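Local coordinates for PhiRv1 phage protein (Mycobacterium tuberculosis, PDB 6LG3) that is a bacterial toxin, probably the EST12 protein that activates a RACK1-NLRP3-gasdermin D pyroptosis and IL-1 beta immune pathway in the host, at residues H11-V15 against A29-L33. Residues are numbered along the deposited sequence; the frame is centred on the assembly and turned at random.
Sequences HELAV and AVEAL
Leu33, Val15 and His11 bury the most surface where consecutive alpha-helices 4-22 and 26-39 meet. Both segments are regular helix, with phi/psi near -60/-40 and one backbone hydrogen bond from N of i+4 to O of i in each: Val15 N to His11 O and Leu33 N to Ala29 O, both 2.9 Å. Their axes cross at +116°, 10.1 Å apart at closest, and the nearest CA atoms, of Val15 and Ala29, lie 5.5 Å apart. Leu33 (chi1 m, chi2 t) lays CD1 against the side chains of 11-15, 3.7 Å from Val15 CG2, 4.0 Å from Ala14 CB and 3.8 Å from His11 CE1. A t chi1 swings the His11 ring under this methyl in a CH-pi contact: Leu33 CD1 lies over the face, 4.2 Å from the His11 ring centroid and 27° off its normal. Val15, also t, has CG1 3.9 Å from Ala29 CB and CG2 3.8 Å from Val30 CG2. Ala29 extends the interface onto Val18 and Cys19, further along helix 4-22. Ala14 on Val61 and Leu33 on Leu60 bring both helices onto strand 58-64: steep packing across a short loop, as in an alpha-alpha corner, against a three-stranded antiparallel sheet.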
ATOM      1  N   HIS A  11      -0.333  -3.127  -1.145  1.00 26.23           N
ATOM      2  CA  HIS A  11      -1.663  -3.124  -0.542  1.00 34.88           C
ATOM      3  C   HIS A  11      -1.693  -3.958   0.736  1.00 36.01           C
ATOM      4  O   HIS A  11      -2.312  -3.554   1.731  1.00 30.33           O
ATOM      5  CB  HIS A  11      -2.697  -3.637  -1.543  1.00 39.47           C
ATOM      6  CG  HIS A  11      -4.113  -3.408  -1.118  1.00 50.23           C
ATOM      7  ND1 HIS A  11      -4.797  -2.244  -1.404  1.00 54.86           N
ATOM      8  CD2 HIS A  11      -4.974  -4.191  -0.425  1.00 52.73           C
ATOM      9  CE1 HIS A  11      -6.019  -2.322  -0.908  1.00 55.78           C
ATOM     10  NE2 HIS A  11      -6.151  -3.493  -0.309  1.00 54.24           N
ATOM     11  N   GLU A  12      -1.018  -5.117   0.735  1.00 29.91           N
ATOM     12  CA  GLU A  12      -0.984  -5.934   1.947  1.00 30.59           C
ATOM     13  C   GLU A  12      -0.284  -5.200   3.088  1.00 31.10           C
ATOM     14  O   GLU A  12      -0.766  -5.207   4.235  1.00 29.98           O
ATOM     15  CB  GLU A  12      -0.312  -7.275   1.653  1.00 37.57           C
ATOM     16  CG  GLU A  12      -1.054  -8.091   0.596  1.00 56.23           C
ATOM     17  CD  GLU A  12      -0.322  -9.368   0.195  1.00 75.26           C
ATOM     18  OE1 GLU A  12      -0.675  -9.953  -0.856  1.00 72.74           O
ATOM     19  OE2 GLU A  12       0.603  -9.790   0.926  1.00 85.05           O
ATOM     20  N   LEU A  13       0.840  -4.535   2.787  1.00 30.44           N
ATOM     21  CA  LEU A  13       1.513  -3.715   3.791  1.00 30.70           C
ATOM     22  C   LEU A  13       0.607  -2.592   4.303  1.00 27.48           C
ATOM     23  O   LEU A  13       0.660  -2.235   5.488  1.00 31.07           O
ATOM     24  CB  LEU A  13       2.799  -3.125   3.212  1.00 25.55           C
ATOM     25  CG  LEU A  13       3.879  -4.098   2.734  1.00 33.95           C
ATOM     26  CD1 LEU A  13       5.031  -3.303   2.142  1.00 33.70           C
ATOM     27  CD2 LEU A  13       4.357  -4.947   3.890  1.00 38.47           C
ATOM     28  N   ALA A  14      -0.207  -2.000   3.422  1.00 28.78           N
ATOM     29  CA  ALA A  14      -1.110  -0.940   3.872  1.00 29.57           C
ATOM     30  C   ALA A  14      -2.184  -1.480   4.804  1.00 30.01           C
ATOM     31  O   ALA A  14      -2.505  -0.847   5.818  1.00 32.25           O
ATOM     32  CB  ALA A  14      -1.744  -0.237   2.675  1.00 32.59           C
ATOM     33  N   VAL A  15      -2.747  -2.649   4.481  1.00 30.57           N
ATOM     34  CA  VAL A  15      -3.705  -3.288   5.385  1.00 31.53           C
ATOM     35  C   VAL A  15      -3.072  -3.509   6.753  1.00 33.31           C
ATOM     36  O   VAL A  15      -3.699  -3.248   7.790  1.00 34.57           O
ATOM     37  CB  VAL A  15      -4.222  -4.604   4.774  1.00 33.17           C
ATOM     38  CG1 VAL A  15      -5.077  -5.374   5.772  1.00 34.39           C
ATOM     39  CG2 VAL A  15      -5.002  -4.326   3.500  1.00 28.22           C
ATOM     40  N   ALA A  29      -9.958  -3.002   7.404  1.00 31.68           N
ATOM     41  CA  ALA A  29      -8.943  -2.171   6.766  1.00 31.06           C
ATOM     42  C   ALA A  29      -9.092  -2.191   5.249  1.00 30.49           C
ATOM     43  O   ALA A  29      -8.964  -1.151   4.589  1.00 32.24           O
ATOM     44  CB  ALA A  29      -7.550  -2.641   7.181  1.00 33.99           C
ATOM     45  N   VAL A  30      -9.367  -3.367   4.679  1.00 30.49           N
ATOM     46  CA  VAL A  30      -9.591  -3.452   3.239  1.00 32.23           C
ATOM     47  C   VAL A  30     -10.784  -2.593   2.834  1.00 33.48           C
ATOM     48  O   VAL A  30     -10.741  -1.899   1.812  1.00 36.96           O
ATOM     49  CB  VAL A  30      -9.776  -4.912   2.797  1.00 33.59           C
ATOM     50  CG1 VAL A  30     -10.278  -4.954   1.359  1.00 39.07           C
ATOM     51  CG2 VAL A  30      -8.464  -5.702   2.949  1.00 37.08           C
ATOM     52  N   GLU A  31     -11.860  -2.612   3.632  1.00 34.91           N
ATOM     53  CA  GLU A  31     -13.018  -1.767   3.328  1.00 41.00           C
ATOM     54  C   GLU A  31     -12.644  -0.285   3.310  1.00 36.33           C
ATOM     55  O   GLU A  31     -13.070   0.465   2.418  1.00 33.58           O
ATOM     56  CB  GLU A  31     -14.132  -2.025   4.346  1.00 39.30           C
ATOM     57  CG  GLU A  31     -15.537  -1.840   3.824  1.00 53.07           C
ATOM     58  CD  GLU A  31     -16.593  -2.175   4.873  1.00 66.24           C
ATOM     59  OE1 GLU A  31     -16.647  -1.482   5.918  1.00 65.67           O
ATOM     60  OE2 GLU A  31     -17.363  -3.136   4.660  1.00 69.05           O
ATOM     61  N   ALA A  32     -11.850   0.162   4.290  1.00 33.52           N
ATOM     62  CA  ALA A  32     -11.470   1.574   4.327  1.00 33.85           C
ATOM     63  C   ALA A  32     -10.589   1.949   3.135  1.00 31.98           C
ATOM     64  O   ALA A  32     -10.771   3.016   2.517  1.00 34.16           O
ATOM     65  CB  ALA A  32     -10.760   1.890   5.643  1.00 31.28           C
ATOM     66  N   LEU A  33      -9.634   1.083   2.791  1.00 30.92           N
ATOM     67  CA  LEU A  33      -8.793   1.359   1.631  1.00 32.00           C
ATOM     68  C   LEU A  33      -9.620   1.402   0.353  1.00 31.40           C
ATOM     69  O   LEU A  33      -9.383   2.245  -0.522  1.00 28.48           O
ATOM     70  CB  LEU A  33      -7.683   0.313   1.525  1.00 26.83           C
ATOM     71  CG  LEU A  33      -6.616   0.414   2.629  1.00 30.17           C
ATOM     72  CD1 LEU A  33      -5.692  -0.788   2.596  1.00 28.92           C
ATOM     73  CD2 LEU A  33      -5.806   1.695   2.499  1.00 36.96           C
TER